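PDB 5KZZ: smoothened from Xenopus laevis, which probably acts, through this cysteine-rich domain and the membrane part that follows it, as a G protein-coupled receptor of Hedgehog signalling activated directly by cholesterol. Local coordinates for residues Pro18-Ile23 and Ser44-His49; Arg69-Ala74 and Gln90-Thr95; Lys84-Ser89 and Glu122-Glu127. All blocks are in the same frame, centred on the assembly; numbering follows the deposited sequence. Where two conformers were deposited one is given.

In the fold
The three contacts illustrate how a small Frizzled-type cysteine-rich domain ties short strands, helices and loops together with few side chains. Contacts 2 and 3 are neighbours, their centres 10 Å apart, and their segments alternate along the chain. Gly91 N of contact 2 probably donates to Glu127 OE1 of contact 3 at 2.9 Å, and Leu71 CD1 lies 3.8 Å from Pro88 CB. Contact 1 is a separate surface site, its centre about 19 Å from that of contact 2 and 20 Å from that of contact 3. Zinc is bound in two of the three, by Lys20 and Asp46 in contact 1 and by Glu122 and Glu127 in contact 3, while contact 2 packs two helices beside contact 3.

Contact 1 of 3, residues Pro18-Ile23 and Ser44-His49; sequences PLKYNI and SQDEVH. With ZN (zinc ion), chain E.
A surface zinc site shared by Lys20 and Asp46 marks where the loop after strand 17-18 of this Frizzled-type cysteine-rich domain meets the first turn of helix 45-55. Lys20 NZ and Asp46 OD1 each bind the metal at 2.0 Å, and two waters add to its coordination. Lys20 runs extended as far as CE and then bends (chi4 61°), which turns NZ onto the zinc; a lysine amine that binds metal is probably neutral. Beside the site, the amide of Gln45 reads the loop backbone with both of its polar atoms. Its NE2 donates to Pro18 O at 2.9 Å, almost straight at 174° and within the plane of the amide, while its OE1 accepts from Lys20 N at 2.8 Å. NE2 also bonds Glu17 OE1, so the rotation of the amide is well fixed. The helix start itself is N-capped by Ser44, whose OG accepts from Glu47 N. One turn further along, Tyr21 and His49 meet with their ring planes inclined at 45°, and Tyr21 CE2 sits over the centre of the imidazole, 3.3 Å above its plane.

Contact 2 of 3, residues Arg69-Ala74 and Gln90-Thr95; sequences RPLLCA and QGLCQT
Leu92 supplies most of the apolar contact, reaching from helix 90-97 onto the flank of helix 62-76, where Pro70, Leu71 and Ala74 receive it. Its CG stands anti to the backbone N (chi1 178°), and from there the two methyls part company. CD2 lies against the backbone of the opposing helix, 3.8 Å from Leu71 CA and 4.0 Å from Pro70 O, and it also meets Leu71 CD1 at 3.9 Å. Ala74 CB, one turn on from Pro70 and Leu71, comes within 4.4 Å of the same CD2. The other methyl, Leu92 CD1, approaches the proline ring, 4.2 Å from Pro70 CG. Leu71 answers with its second branch: CD2 of Leu71 reaches the backbone at Cys93 CA.

Between the two segments the contact is apolar; their side-chain hydrogen bonds run within helix 90-97 or out to other parts of the chain. Gln94 NE2 donates to a lone pair of Gln90 OE1 in the carbonyl plane, at 2.8 Å and nearly straight (176°). The NE2 of the buried Gln90 is used too, by Phe120 O and Cys115 O, so both ends of this amide are satisfied. Thr95 OG1 gives its proton to Leu92 O, a carbonyl that Thr96 OG1 also bonds. In the other helix the ring nitrogen of Pro70 has no hydrogen to offer the preceding turn, and the helix kinks there.

Covalent links complete the account, for Cys73 is joined to Cys24 and Cys93 to Cys115, two of the disulfides of the cysteine-rich domain. The segment axes approach to 10.0 Å and run at 138°, nearer antiparallel than parallel. Phe112 of helix 110-114 packs on both Leu71 and Cys93, and Phe120 and Pro88 from the adjoining loops close over Leu71.

Contact 3 of 3, residues Lys84-Ser89 and Glu122-Glu127; sequences KVELPS and EGCPNE. With ZN (zinc ion), chain C; ZN (zinc ion), chain D.
Ser89 and Glu127 pack side by side, Ser89 OG lying 3.3 Å from Glu127 CG and its CB against the CB of the same glutamate. Beyond that packing Glu127 goes on, extended, to a zinc ion, which it holds through both carboxylate oxygens, OE1 at 2.0 Å and OE2, by a longer bond, at 2.4 Å. Glu122 OE1 binds the same ion at 2.1 Å. The other oxygen of that carboxylate, Glu122 OE2, binds a second zinc at 1.9 Å, making Glu122 a bridge between two metals; its chain bends at chi2 (76°), where CD turns aside from the extended course. Three further ligand atoms complete each ion.

Backbone motifs flank these ligands. Residues Cys124 to Glu127 form a type I beta turn, and Ser89 is the N-cap of helix 90-97, with OG bonded to Leu92 N. Glu127 OE1 also accepts from Gly91 N, so the first turn of that helix helps hold that oxygen and may polarise it. A water bonded to Ser89 OG at 2.8 Å also donates a weak bond to Asn126 O, bridging the two segments.

Farther out, at the end of strand 84-86, the poorly ordered Glu86 bends its carboxylate over the turn, with OE2 3.7 Å from Cys124 CB. Its tip faces that of Asn126, also poorly ordered, with the carboxylate and amide planes about 72° apart as modelled. The strand is the middle one of a three-stranded antiparallel sheet, and the turn is fastened beside it by the disulfide from Cys124 to Cys10, the residue whose backbone also bonds Leu87.

Contact 1 of 3, residues Pro18-Ile23 and Ser44-His49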
loop_
_atom_site.group_PDB
_atom_site.type_symbol
_atom_site.label_atom_id
_atom_site.label_comp_id
_atom_site.label_asym_id
_atom_site.label_seq_id
_atom_site.Cartn_x
_atom_site.Cartn_y
_atom_site.Cartn_z
ATOM N N PRO A 18 -4.803 -8.615 -13.816
ATOM C CA PRO A 18 -3.349 -8.699 -13.956
ATOM C C PRO A 18 -2.692 -7.366 -13.672
ATOM O O PRO A 18 -3.207 -6.328 -14.105
ATOM C CB PRO A 18 -3.152 -9.079 -15.428
ATOM C CG PRO A 18 -4.412 -9.701 -15.816
ATOM C CD PRO A 18 -5.487 -8.969 -15.072
ATOM N N LEU A 19 -1.558 -7.400 -12.985
ATOM C CA LEU A 19 -0.779 -6.190 -12.737
ATOM C C LEU A 19 -0.352 -5.544 -14.025
ATOM O O LEU A 19 0.149 -6.204 -14.931
ATOM C CB LEU A 19 0.468 -6.499 -11.915
ATOM C CG LEU A 19 0.268 -6.550 -10.404
ATOM C CD1 LEU A 19 1.412 -7.332 -9.755
ATOM C CD2 LEU A 19 0.211 -5.137 -9.859
ATOM N N LYS A 20 -0.531 -4.236 -14.083
ATOM C CA LYS A 20 -0.079 -3.453 -15.215
ATOM C C LYS A 20 1.445 -3.489 -15.315
ATOM O O LYS A 20 1.991 -3.542 -16.399
ATOM C CB LYS A 20 -0.588 -2.019 -15.083
ATOM C CG LYS A 20 -0.235 -1.113 -16.240
ATOM C CD LYS A 20 -0.610 0.330 -15.901
ATOM C CE LYS A 20 -0.172 1.272 -17.004
ATOM N NZ LYS A 20 -0.842 0.940 -18.310
ATOM N N TYR A 21 2.112 -3.465 -14.167
ATOM C CA TYR A 21 3.571 -3.554 -14.034
ATOM C C TYR A 21 3.925 -4.493 -12.908
ATOM O O TYR A 21 3.169 -4.596 -11.952
ATOM C CB TYR A 21 4.176 -2.184 -13.753
ATOM C CG TYR A 21 3.935 -1.198 -14.845
ATOM C CD1 TYR A 21 4.400 -1.431 -16.132
ATOM C CD2 TYR A 21 3.244 -0.024 -14.600
ATOM C CE1 TYR A 21 4.172 -0.522 -17.144
ATOM C CE2 TYR A 21 3.031 0.908 -15.609
ATOM C CZ TYR A 21 3.493 0.649 -16.871
ATOM O OH TYR A 21 3.281 1.562 -17.878
ATOM N N ASN A 22 5.074 -5.161 -13.014
ATOM C CA ASN A 22 5.541 -6.079 -11.982
ATOM C C ASN A 22 6.552 -5.405 -11.049
ATOM O O ASN A 22 7.188 -6.078 -10.244
ATOM C CB ASN A 22 6.179 -7.320 -12.618
ATOM C CG ASN A 22 5.236 -8.054 -13.549
ATOM O OD1 ASN A 22 5.476 -8.150 -14.761
ATOM N ND2 ASN A 22 4.156 -8.591 -12.983
ATOM N N ILE A 23 6.699 -4.085 -11.200
ATOM C CA ILE A 23 7.541 -3.227 -10.342
ATOM C C ILE A 23 6.678 -2.232 -9.555
ATOM O O ILE A 23 5.775 -1.618 -10.135
ATOM C CB ILE A 23 8.582 -2.386 -11.168
ATOM C CG1 ILE A 23 9.478 -3.278 -12.025
ATOM C CG2 ILE A 23 9.372 -1.449 -10.255
ATOM C CD1 ILE A 23 10.227 -4.279 -11.263
ATOM N N SER A 44 -8.245 3.260 -11.276
ATOM C CA SER A 44 -7.707 2.327 -12.263
ATOM C C SER A 44 -6.245 2.101 -11.943
ATOM O O SER A 44 -5.641 2.882 -11.207
ATOM C CB SER A 44 -7.835 2.878 -13.686
ATOM O OG SER A 44 -6.985 4.009 -13.830
ATOM N N GLN A 45 -5.650 1.077 -12.542
ATOM C CA GLN A 45 -4.216 0.893 -12.362
ATOM C C GLN A 45 -3.437 2.025 -13.031
ATOM O O GLN A 45 -2.344 2.366 -12.588
ATOM C CB GLN A 45 -3.759 -0.460 -12.901
ATOM C CG GLN A 45 -4.288 -1.647 -12.147
ATOM C CD GLN A 45 -3.573 -2.914 -12.539
ATOM O OE1 GLN A 45 -2.376 -3.035 -12.335
ATOM N NE2 GLN A 45 -4.294 -3.856 -13.127
ATOM N N ASP A 46 -3.994 2.635 -14.068
ATOM C CA ASP A 46 -3.360 3.810 -14.654
ATOM C C ASP A 46 -3.250 4.941 -13.640
ATOM O O ASP A 46 -2.191 5.555 -13.482
ATOM C CB ASP A 46 -4.143 4.278 -15.885
ATOM C CG ASP A 46 -4.019 3.322 -17.060
ATOM O OD1 ASP A 46 -3.079 2.500 -17.090
ATOM O OD2 ASP A 46 -4.866 3.391 -17.976
ATOM N N GLU A 47 -4.334 5.204 -12.919
ATOM C CA GLU A 47 -4.306 6.242 -11.889
ATOM C C GLU A 47 -3.342 5.885 -10.762
ATOM O O GLU A 47 -2.625 6.743 -10.260
ATOM C CB GLU A 47 -5.705 6.474 -11.309
ATOM C CG GLU A 47 -6.629 7.253 -12.192
ATOM C CD GLU A 47 -7.585 8.121 -11.401
ATOM O OE1 GLU A 47 -7.962 7.760 -10.265
ATOM O OE2 GLU A 47 -7.955 9.190 -11.926
ATOM N N VAL A 48 -3.328 4.616 -10.350
ATOM C CA VAL A 48 -2.396 4.156 -9.327
ATOM C C VAL A 48 -0.966 4.516 -9.727
ATOM O O VAL A 48 -0.198 5.034 -8.920
ATOM C CB VAL A 48 -2.509 2.632 -9.104
ATOM C CG1 VAL A 48 -1.254 2.100 -8.420
ATOM C CG2 VAL A 48 -3.791 2.303 -8.305
ATOM N N HIS A 49 -0.604 4.233 -10.975
ATOM C CA HIS A 49 0.752 4.463 -11.433
ATOM C C HIS A 49 1.093 5.949 -11.312
ATOM O O HIS A 49 2.196 6.334 -10.901
ATOM C CB HIS A 49 0.893 3.970 -12.862
ATOM C CG HIS A 49 2.306 3.876 -13.336
ATOM N ND1 HIS A 49 3.214 2.976 -12.817
ATOM C CD2 HIS A 49 2.964 4.566 -14.293
ATOM C CE1 HIS A 49 4.375 3.114 -13.443
ATOM N NE2 HIS A 49 4.249 4.070 -14.351
HETATM ZN ZN ZN E . -2.878 1.034 -18.402
HETATM O O HOH W 1 -2.750 2.060 -20.593
HETATM O O HOH W 2 -3.885 -0.666 -17.403
#

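Contact 2 of 3, residues Arg69-Ala74 and Gln90-Thr95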
loop_
_atom_site.group_PDB
_atom_site.type_symbol
_atom_site.label_atom_id
_atom_site.label_comp_id
_atom_site.label_asym_id
_atom_site.label_seq_id
_atom_site.Cartn_x
_atom_site.Cartn_y
_atom_site.Cartn_z
ATOM N N ARG A 69 7.801 2.750 1.443
ATOM C CA ARG A 69 7.643 2.030 0.178
ATOM C C ARG A 69 6.765 0.761 0.286
ATOM O O ARG A 69 5.835 0.608 -0.495
ATOM C CB ARG A 69 9.013 1.671 -0.435
ATOM C CG ARG A 69 9.764 2.811 -1.079
ATOM C CD ARG A 69 11.233 2.441 -1.327
ATOM N NE ARG A 69 11.353 1.287 -2.207
ATOM C CZ ARG A 69 12.474 0.609 -2.407
ATOM N NH1 ARG A 69 13.578 0.951 -1.760
ATOM N NH2 ARG A 69 12.483 -0.418 -3.246
ATOM N N PRO A 70 7.040 -0.152 1.243
ATOM C CA PRO A 70 6.202 -1.353 1.269
ATOM C C PRO A 70 4.756 -1.036 1.664
ATOM O O PRO A 70 3.870 -1.759 1.253
ATOM C CB PRO A 70 6.894 -2.244 2.318
ATOM C CG PRO A 70 7.708 -1.294 3.151
ATOM C CD PRO A 70 8.200 -0.296 2.139
ATOM N N LEU A 71 4.536 0.026 2.435
ATOM C CA LEU A 71 3.172 0.414 2.785
ATOM C C LEU A 71 2.446 0.933 1.546
ATOM O O LEU A 71 1.318 0.513 1.276
ATOM C CB LEU A 71 3.189 1.460 3.920
ATOM C CG LEU A 71 1.815 1.906 4.443
ATOM C CD1 LEU A 71 1.021 0.700 4.822
ATOM C CD2 LEU A 71 2.002 2.853 5.633
ATOM N N LEU A 72 3.090 1.821 0.785
ATOM C CA LEU A 72 2.468 2.325 -0.428
ATOM C C LEU A 72 2.181 1.195 -1.395
ATOM O O LEU A 72 1.121 1.169 -2.017
ATOM C CB LEU A 72 3.350 3.383 -1.084
ATOM C CG LEU A 72 3.520 4.699 -0.319
ATOM C CD1 LEU A 72 4.504 5.613 -1.030
ATOM C CD2 LEU A 72 2.173 5.396 -0.117
ATOM N N CYS A 73 3.110 0.254 -1.531
ATOM C CA CYS A 73 2.858 -0.850 -2.433
ATOM C C CYS A 73 1.713 -1.757 -1.961
ATOM O O CYS A 73 0.933 -2.246 -2.774
ATOM C CB CYS A 73 4.150 -1.622 -2.636
ATOM S SG CYS A 73 5.380 -0.636 -3.586
ATOM N N ALA A 74 1.602 -1.951 -0.647
ATOM C CA ALA A 74 0.526 -2.755 -0.081
ATOM C C ALA A 74 -0.848 -2.103 -0.244
ATOM O O ALA A 74 -1.856 -2.790 -0.231
ATOM C CB ALA A 74 0.815 -3.047 1.394
ATOM N N GLN A 90 -1.565 -3.650 10.518
ATOM C CA GLN A 90 -1.366 -2.727 11.615
ATOM C C GLN A 90 0.139 -2.571 11.920
ATOM O O GLN A 90 0.624 -1.456 12.134
ATOM C CB GLN A 90 -2.149 -3.220 12.839
ATOM C CG GLN A 90 -1.976 -2.385 14.074
ATOM C CD GLN A 90 -2.612 -1.016 14.006
ATOM O OE1 GLN A 90 -2.262 -0.150 14.805
ATOM N NE2 GLN A 90 -3.539 -0.801 13.056
ATOM N N GLY A 91 0.880 -3.680 11.920
ATOM C CA GLY A 91 2.291 -3.640 12.242
ATOM C C GLY A 91 3.075 -2.812 11.250
ATOM O O GLY A 91 3.902 -1.983 11.635
ATOM N N LEU A 92 2.810 -3.017 9.973
ATOM C CA LEU A 92 3.465 -2.211 8.951
ATOM C C LEU A 92 3.155 -0.720 9.112
ATOM O O LEU A 92 4.042 0.117 9.022
ATOM C CB LEU A 92 3.051 -2.696 7.572
ATOM C CG LEU A 92 3.620 -1.921 6.390
ATOM C CD1 LEU A 92 5.134 -1.926 6.436
ATOM C CD2 LEU A 92 3.127 -2.587 5.112
ATOM N N CYS A 93 1.898 -0.369 9.373
ATOM C CA CYS A 93 1.565 1.032 9.634
ATOM C C CYS A 93 2.309 1.605 10.847
ATOM O O CYS A 93 2.867 2.702 10.779
ATOM C CB CYS A 93 0.060 1.206 9.836
ATOM S SG CYS A 93 -0.435 2.946 10.135
ATOM N N GLN A 94 2.358 0.858 11.951
ATOM C CA GLN A 94 2.943 1.431 13.167
ATOM C C GLN A 94 4.442 1.654 13.010
ATOM O O GLN A 94 5.000 2.598 13.560
ATOM C CB GLN A 94 2.666 0.558 14.395
ATOM C CG GLN A 94 1.243 0.752 14.950
ATOM C CD GLN A 94 1.057 0.212 16.369
ATOM O OE1 GLN A 94 1.987 0.218 17.189
ATOM N NE2 GLN A 94 -0.150 -0.250 16.664
ATOM N N THR A 95 5.095 0.794 12.251
ATOM C CA THR A 95 6.522 0.972 12.058
ATOM C C THR A 95 6.807 2.179 11.188
ATOM O O THR A 95 7.783 2.894 11.417
ATOM C CB THR A 95 7.170 -0.246 11.412
ATOM O OG1 THR A 95 6.733 -0.363 10.053
ATOM C CG2 THR A 95 6.801 -1.485 12.162
#

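Contact 3 of 3, residues Lys84-Ser89 and Glu122-Glu127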
loop_
_atom_site.group_PDB
_atom_site.type_symbol
_atom_site.label_atom_id
_atom_site.label_comp_id
_atom_site.label_asym_id
_atom_site.label_seq_id
_atom_site.Cartn_x
_atom_site.Cartn_y
_atom_site.Cartn_z
ATOM N N LYS A 84 -9.804 -12.091 -3.637
ATOM C CA LYS A 84 -9.580 -11.392 -2.380
ATOM C C LYS A 84 -8.266 -10.630 -2.407
ATOM O O LYS A 84 -7.245 -11.111 -2.895
ATOM C CB LYS A 84 -9.582 -12.370 -1.200
ATOM C CG LYS A 84 -10.955 -12.909 -0.828
ATOM C CD LYS A 84 -10.834 -14.216 -0.058
ATOM C CE LYS A 84 -12.122 -14.549 0.676
ATOM N NZ LYS A 84 -13.325 -14.125 -0.088
ATOM N N VAL A 85 -8.297 -9.426 -1.863
ATOM C CA VAL A 85 -7.079 -8.667 -1.718
ATOM C C VAL A 85 -6.673 -8.660 -0.246
ATOM O O VAL A 85 -7.527 -8.644 0.639
ATOM C CB VAL A 85 -7.265 -7.236 -2.262
ATOM C CG1 VAL A 85 -8.245 -6.455 -1.422
ATOM C CG2 VAL A 85 -5.977 -6.533 -2.280
ATOM N N GLU A 86 -5.374 -8.728 0.017
ATOM C CA GLU A 86 -4.835 -8.621 1.368
ATOM C C GLU A 86 -4.685 -7.142 1.747
ATOM O O GLU A 86 -4.263 -6.346 0.914
ATOM C CB GLU A 86 -3.485 -9.354 1.445
ATOM C CG GLU A 86 -2.811 -9.390 2.814
ATOM C CD GLU A 86 -3.781 -9.504 3.980
ATOM O OE1 GLU A 86 -4.659 -10.395 3.961
ATOM O OE2 GLU A 86 -3.668 -8.687 4.917
ATOM N N LEU A 87 -5.052 -6.775 2.979
ATOM C CA LEU A 87 -4.919 -5.392 3.470
ATOM C C LEU A 87 -3.539 -5.132 4.085
ATOM O O LEU A 87 -2.911 -6.076 4.573
ATOM C CB LEU A 87 -6.006 -5.089 4.510
ATOM C CG LEU A 87 -7.302 -4.498 3.963
ATOM C CD1 LEU A 87 -7.973 -5.475 3.020
ATOM C CD2 LEU A 87 -8.220 -4.146 5.106
ATOM N N PRO A 88 -3.065 -3.861 4.071
ATOM C CA PRO A 88 -1.821 -3.513 4.772
ATOM C C PRO A 88 -2.001 -3.733 6.266
ATOM O O PRO A 88 -3.085 -3.484 6.794
ATOM C CB PRO A 88 -1.622 -2.024 4.455
ATOM C CG PRO A 88 -3.005 -1.519 4.143
ATOM C CD PRO A 88 -3.693 -2.677 3.457
ATOM N N SER A 89 -0.968 -4.203 6.944
ATOM C CA SER A 89 -1.126 -4.607 8.333
ATOM C C SER A 89 -0.967 -3.464 9.335
ATOM O O SER A 89 -0.306 -2.457 9.068
ATOM C CB SER A 89 -0.128 -5.710 8.666
ATOM O OG SER A 89 1.191 -5.204 8.642
ATOM N N GLU A 122 -5.283 -5.751 12.430
ATOM C CA GLU A 122 -4.391 -6.504 13.267
ATOM C C GLU A 122 -4.605 -8.001 13.052
ATOM O O GLU A 122 -5.714 -8.434 12.724
ATOM C CB GLU A 122 -4.625 -6.111 14.716
ATOM C CG GLU A 122 -3.860 -6.917 15.701
ATOM C CD GLU A 122 -2.386 -6.542 15.789
ATOM O OE1 GLU A 122 -1.704 -6.252 14.773
ATOM O OE2 GLU A 122 -1.878 -6.590 16.917
ATOM N N GLY A 123 -3.538 -8.779 13.194
ATOM C CA GLY A 123 -3.633 -10.226 13.151
ATOM C C GLY A 123 -3.624 -10.809 11.754
ATOM O O GLY A 123 -4.155 -11.899 11.533
ATOM N N CYS A 124 -3.001 -10.098 10.816
ATOM C CA CYS A 124 -2.953 -10.531 9.423
ATOM C C CYS A 124 -1.667 -11.283 9.067
ATOM O O CYS A 124 -0.591 -10.966 9.563
ATOM C CB CYS A 124 -3.127 -9.323 8.514
ATOM S SG CYS A 124 -4.690 -8.495 8.815
ATOM N N PRO A 125 -1.778 -12.283 8.182
ATOM C CA PRO A 125 -0.636 -13.150 7.870
ATOM C C PRO A 125 0.564 -12.425 7.257
ATOM O O PRO A 125 1.696 -12.867 7.476
ATOM C CB PRO A 125 -1.222 -14.150 6.864
ATOM C CG PRO A 125 -2.444 -13.479 6.315
ATOM C CD PRO A 125 -2.992 -12.681 7.453
ATOM N N ASN A 126 0.335 -11.345 6.513
ATOM C CA ASN A 126 1.432 -10.670 5.823
ATOM C C ASN A 126 2.107 -9.577 6.634
ATOM O O ASN A 126 2.832 -8.756 6.074
ATOM C CB ASN A 126 0.961 -10.039 4.512
ATOM C CG ASN A 126 -0.054 -8.928 4.729
ATOM O OD1 ASN A 126 -0.699 -8.852 5.774
ATOM N ND2 ASN A 126 -0.127 -8.007 3.775
ATOM N N GLU A 127 1.861 -9.535 7.938
ATOM C CA GLU A 127 2.448 -8.480 8.747
ATOM C C GLU A 127 3.953 -8.683 8.908
ATOM O O GLU A 127 4.743 -7.804 8.560
ATOM C CB GLU A 127 1.782 -8.407 10.122
ATOM C CG GLU A 127 2.272 -7.229 10.950
ATOM C CD GLU A 127 1.597 -7.135 12.306
ATOM O OE1 GLU A 127 0.499 -6.540 12.398
ATOM O OE2 GLU A 127 2.171 -7.648 13.287
HETATM ZN ZN ZN C . 0.239 -6.848 14.392
HETATM ZN ZN ZN D . -0.104 -6.921 17.518
HETATM O O HOH W 3 1.413 -5.724 5.938
#